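Local coordinates for peptidoglycan hydrolase FlgJ (PDB 3K3T), which probably hydrolyses glycosidic bonds of peptidoglycan so that the flagellar rod can be assembled in the periplasmic space, this chain being its C-terminal glycosyl hydrolase family 73 domain, at residues Ala29-Ala34 and Tyr51-Ile56. The protein carries 3 engineered substitutions. Sequence-based numbering, arbitrary orientation.
Engineered in segment 29-34: Ala34 (natural residue Glu).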
ATOM      1  N   ALA A  29       5.741  -0.233  -4.266  1.00 12.36           N
ATOM      2  CA  ALA A  29       5.085   0.205  -5.506  1.00 12.53           C
ATOM      3  C   ALA A  29       3.595   0.437  -5.297  1.00 12.67           C
ATOM      4  O   ALA A  29       3.047   1.446  -5.750  1.00 13.07           O
ATOM      5  CB  ALA A  29       5.300  -0.811  -6.613  1.00 12.50           C
ATOM      6  N   GLN A  30       2.946  -0.492  -4.601  1.00 12.57           N
ATOM      7  CA  GLN A  30       1.506  -0.386  -4.339  1.00 12.67           C
ATOM      8  C   GLN A  30       1.171   0.875  -3.536  1.00 12.97           C
ATOM      9  O   GLN A  30       0.196   1.583  -3.840  1.00 12.76           O
ATOM     10  CB  GLN A  30       0.997  -1.636  -3.618  1.00 12.91           C
ATOM     11  CG  GLN A  30      -0.516  -1.648  -3.411  1.00 12.46           C
ATOM     12  CD  GLN A  30      -0.999  -2.840  -2.612  1.00 12.79           C
ATOM     13  OE1 GLN A  30      -0.213  -3.701  -2.218  1.00 13.49           O
ATOM     14  NE2 GLN A  30      -2.307  -2.896  -2.370  1.00 13.44           N
ATOM     15  N   ALA A  31       1.982   1.148  -2.515  1.00 12.85           N
ATOM     16  CA  ALA A  31       1.819   2.344  -1.693  1.00 13.04           C
ATOM     17  C   ALA A  31       2.103   3.610  -2.494  1.00 13.26           C
ATOM     18  O   ALA A  31       1.398   4.606  -2.343  1.00 13.39           O
ATOM     19  CB  ALA A  31       2.718   2.275  -0.478  1.00 13.04           C
ATOM     20  N   ALA A  32       3.132   3.557  -3.341  1.00 13.44           N
ATOM     21  CA  ALA A  32       3.492   4.684  -4.204  1.00 13.88           C
ATOM     22  C   ALA A  32       2.345   5.052  -5.145  1.00 14.03           C
ATOM     23  O   ALA A  32       2.022   6.233  -5.313  1.00 14.44           O
ATOM     24  CB  ALA A  32       4.766   4.373  -4.995  1.00 13.87           C
ATOM     25  N   LEU A  33       1.722   4.038  -5.743  1.00 14.11           N
ATOM     26  CA  LEU A  33       0.582   4.255  -6.626  1.00 14.47           C
ATOM     27  C   LEU A  33      -0.614   4.829  -5.868  1.00 14.92           C
ATOM     28  O   LEU A  33      -1.294   5.740  -6.357  1.00 14.83           O
ATOM     29  CB  LEU A  33       0.202   2.953  -7.344  1.00 14.41           C
ATOM     30  CG  LEU A  33      -0.973   2.981  -8.329  1.00 14.56           C
ATOM     31  CD1 LEU A  33      -0.739   3.988  -9.458  1.00 15.78           C
ATOM     32  CD2 LEU A  33      -1.205   1.588  -8.893  1.00 13.77           C
ATOM     33  N   ALA A  34      -0.861   4.301  -4.673  1.00 15.08           N
ATOM     34  CA  ALA A  34      -1.997   4.736  -3.855  1.00 15.59           C
ATOM     35  C   ALA A  34      -1.883   6.186  -3.370  1.00 15.85           C
ATOM     36  O   ALA A  34      -2.902   6.866  -3.199  1.00 15.83           O
ATOM     37  CB  ALA A  34      -2.188   3.793  -2.674  1.00 15.51           C
ATOM     38  N   TYR A  51      -1.159   7.811   8.244  1.00 14.69           N
ATOM     39  CA  TYR A  51      -0.225   6.743   7.868  1.00 14.47           C
ATOM     40  C   TYR A  51      -0.893   5.645   7.033  1.00 13.98           C
ATOM     41  O   TYR A  51      -0.291   4.602   6.774  1.00 13.70           O
ATOM     42  CB  TYR A  51       0.457   6.133   9.099  1.00 14.77           C
ATOM     43  CG  TYR A  51       1.416   7.071   9.800  1.00 16.47           C
ATOM     44  CD1 TYR A  51       2.687   7.309   9.279  1.00 18.22           C
ATOM     45  CD2 TYR A  51       1.055   7.714  10.983  1.00 17.78           C
ATOM     46  CE1 TYR A  51       3.578   8.166   9.915  1.00 19.62           C
ATOM     47  CE2 TYR A  51       1.943   8.577  11.631  1.00 19.30           C
ATOM     48  CZ  TYR A  51       3.203   8.795  11.084  1.00 20.15           C
ATOM     49  OH  TYR A  51       4.097   9.643  11.701  1.00 22.25           O
ATOM     50  N   ASN A  52      -2.128   5.899   6.603  1.00 13.24           N
ATOM     51  CA  ASN A  52      -2.894   4.935   5.811  1.00 13.07           C
ATOM     52  C   ASN A  52      -2.477   4.978   4.337  1.00 13.05           C
ATOM     53  O   ASN A  52      -3.212   5.460   3.466  1.00 13.34           O
ATOM     54  CB  ASN A  52      -4.392   5.205   5.984  1.00 12.65           C
ATOM     55  CG  ASN A  52      -5.262   4.110   5.395  1.00 12.54           C
ATOM     56  OD1 ASN A  52      -4.774   3.182   4.749  1.00 12.11           O
ATOM     57  ND2 ASN A  52      -6.568   4.226   5.610  1.00 12.22           N
ATOM     58  N   LEU A  53      -1.286   4.454   4.061  1.00 12.77           N
ATOM     59  CA  LEU A  53      -0.675   4.627   2.752  1.00 12.65           C
ATOM     60  C   LEU A  53      -1.271   3.722   1.678  1.00 12.26           C
ATOM     61  O   LEU A  53      -0.972   3.885   0.500  1.00 12.41           O
ATOM     62  CB  LEU A  53       0.847   4.468   2.827  1.00 12.89           C
ATOM     63  CG  LEU A  53       1.476   3.088   3.033  1.00 13.75           C
ATOM     64  CD1 LEU A  53       2.987   3.233   2.918  1.00 14.43           C
ATOM     65  CD2 LEU A  53       1.115   2.466   4.370  1.00 13.90           C
ATOM     66  N   PHE A  54      -2.112   2.775   2.089  1.00 11.98           N
ATOM     67  CA  PHE A  54      -2.832   1.937   1.131  1.00 12.09           C
ATOM     68  C   PHE A  54      -4.285   2.373   0.953  1.00 12.37           C
ATOM     69  O   PHE A  54      -5.037   1.750   0.201  1.00 12.81           O
ATOM     70  CB  PHE A  54      -2.732   0.465   1.531  1.00 12.08           C
ATOM     71  CG  PHE A  54      -1.338  -0.082   1.440  1.00 11.66           C
ATOM     72  CD1 PHE A  54      -0.792  -0.428   0.205  1.00 11.64           C
ATOM     73  CD2 PHE A  54      -0.563  -0.233   2.587  1.00 11.86           C
ATOM     74  CE1 PHE A  54       0.517  -0.925   0.115  1.00 11.48           C
ATOM     75  CE2 PHE A  54       0.742  -0.728   2.509  1.00 10.90           C
ATOM     76  CZ  PHE A  54       1.278  -1.075   1.269  1.00 10.52           C
ATOM     77  N   ASN A  55      -4.658   3.454   1.637  1.00 12.21           N
ATOM     78  CA  ASN A  55      -5.999   4.049   1.547  1.00 12.41           C
ATOM     79  C   ASN A  55      -7.114   3.061   1.894  1.00 12.10           C
ATOM     80  O   ASN A  55      -8.155   3.042   1.233  1.00 12.34           O
ATOM     81  CB  ASN A  55      -6.256   4.635   0.150  1.00 12.83           C
ATOM     82  CG  ASN A  55      -5.278   5.728  -0.226  1.00 14.09           C
ATOM     83  OD1 ASN A  55      -4.856   6.520   0.614  1.00 16.20           O
ATOM     84  ND2 ASN A  55      -4.930   5.787  -1.506  1.00 15.77           N
ATOM     85  N   ILE A  56      -6.892   2.263   2.934  1.00 11.88           N
ATOM     86  CA  ILE A  56      -7.839   1.224   3.346  1.00 11.86           C
ATOM     87  C   ILE A  56      -9.027   1.831   4.090  1.00 11.71           C
ATOM     88  O   ILE A  56      -8.859   2.597   5.043  1.00 11.84           O
ATOM     89  CB  ILE A  56      -7.159   0.143   4.232  1.00 11.61           C
ATOM     90  CG1 ILE A  56      -5.915  -0.439   3.541  1.00 12.54           C
ATOM     91  CG2 ILE A  56      -8.157  -0.956   4.631  1.00 12.36           C
ATOM     92  CD1 ILE A  56      -6.181  -1.100   2.206  1.00 14.00           C
TER
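Ala31 receives the apolar side of the loop 51-56: its CB meets Leu53 CD1 at 3.5 Å and Phe54 CE1 at 3.9 Å. Helix 24-35 and the loop thus pack near the centre of this lysozyme-clan domain, where Phe5 of helix 3-20 and Phe96 of helix 92-105 extend the apolar cluster. The Gln30 side chain runs extended, with CG anti to the backbone N (chi1 -175°), and crosses Phe54 at about a right angle. Gln30 CB lies in the ring plane at the edge of Phe54, whereas Gln30 CD approaches Phe54 CE1 obliquely at 3.7 Å, the amide and ring planes 64° apart. Gln30 OE1 is hydrogen-bonded to Tyr99 OH, which helps hold the amide beside the ring. An alanine in place of Gln30 would probably leave that hydroxyl without this mate and open a gap beside Phe54.

The hydrogen bond between loop and helix lies near the C-terminal end of helix 24-35, where Asn55 ND2 donates to Ala34 O at 2.9 Å, from above the carbonyl plane; it is bent (142° at the hydrogen), with the oxygen close to the Asn55 amide plane. A type I turn from Asn52 to Asn55 shapes the loop, and the Asn52 amide grips Ile56 N and O. Ala34 is engineered (naturally Glu); its CB rests 3.4 Å from Leu53 O, buried without a polar partner in this variant. Apolar packing, the Gln30 amide against Phe54 and one side-chain-to-backbone bond together join helix to loop.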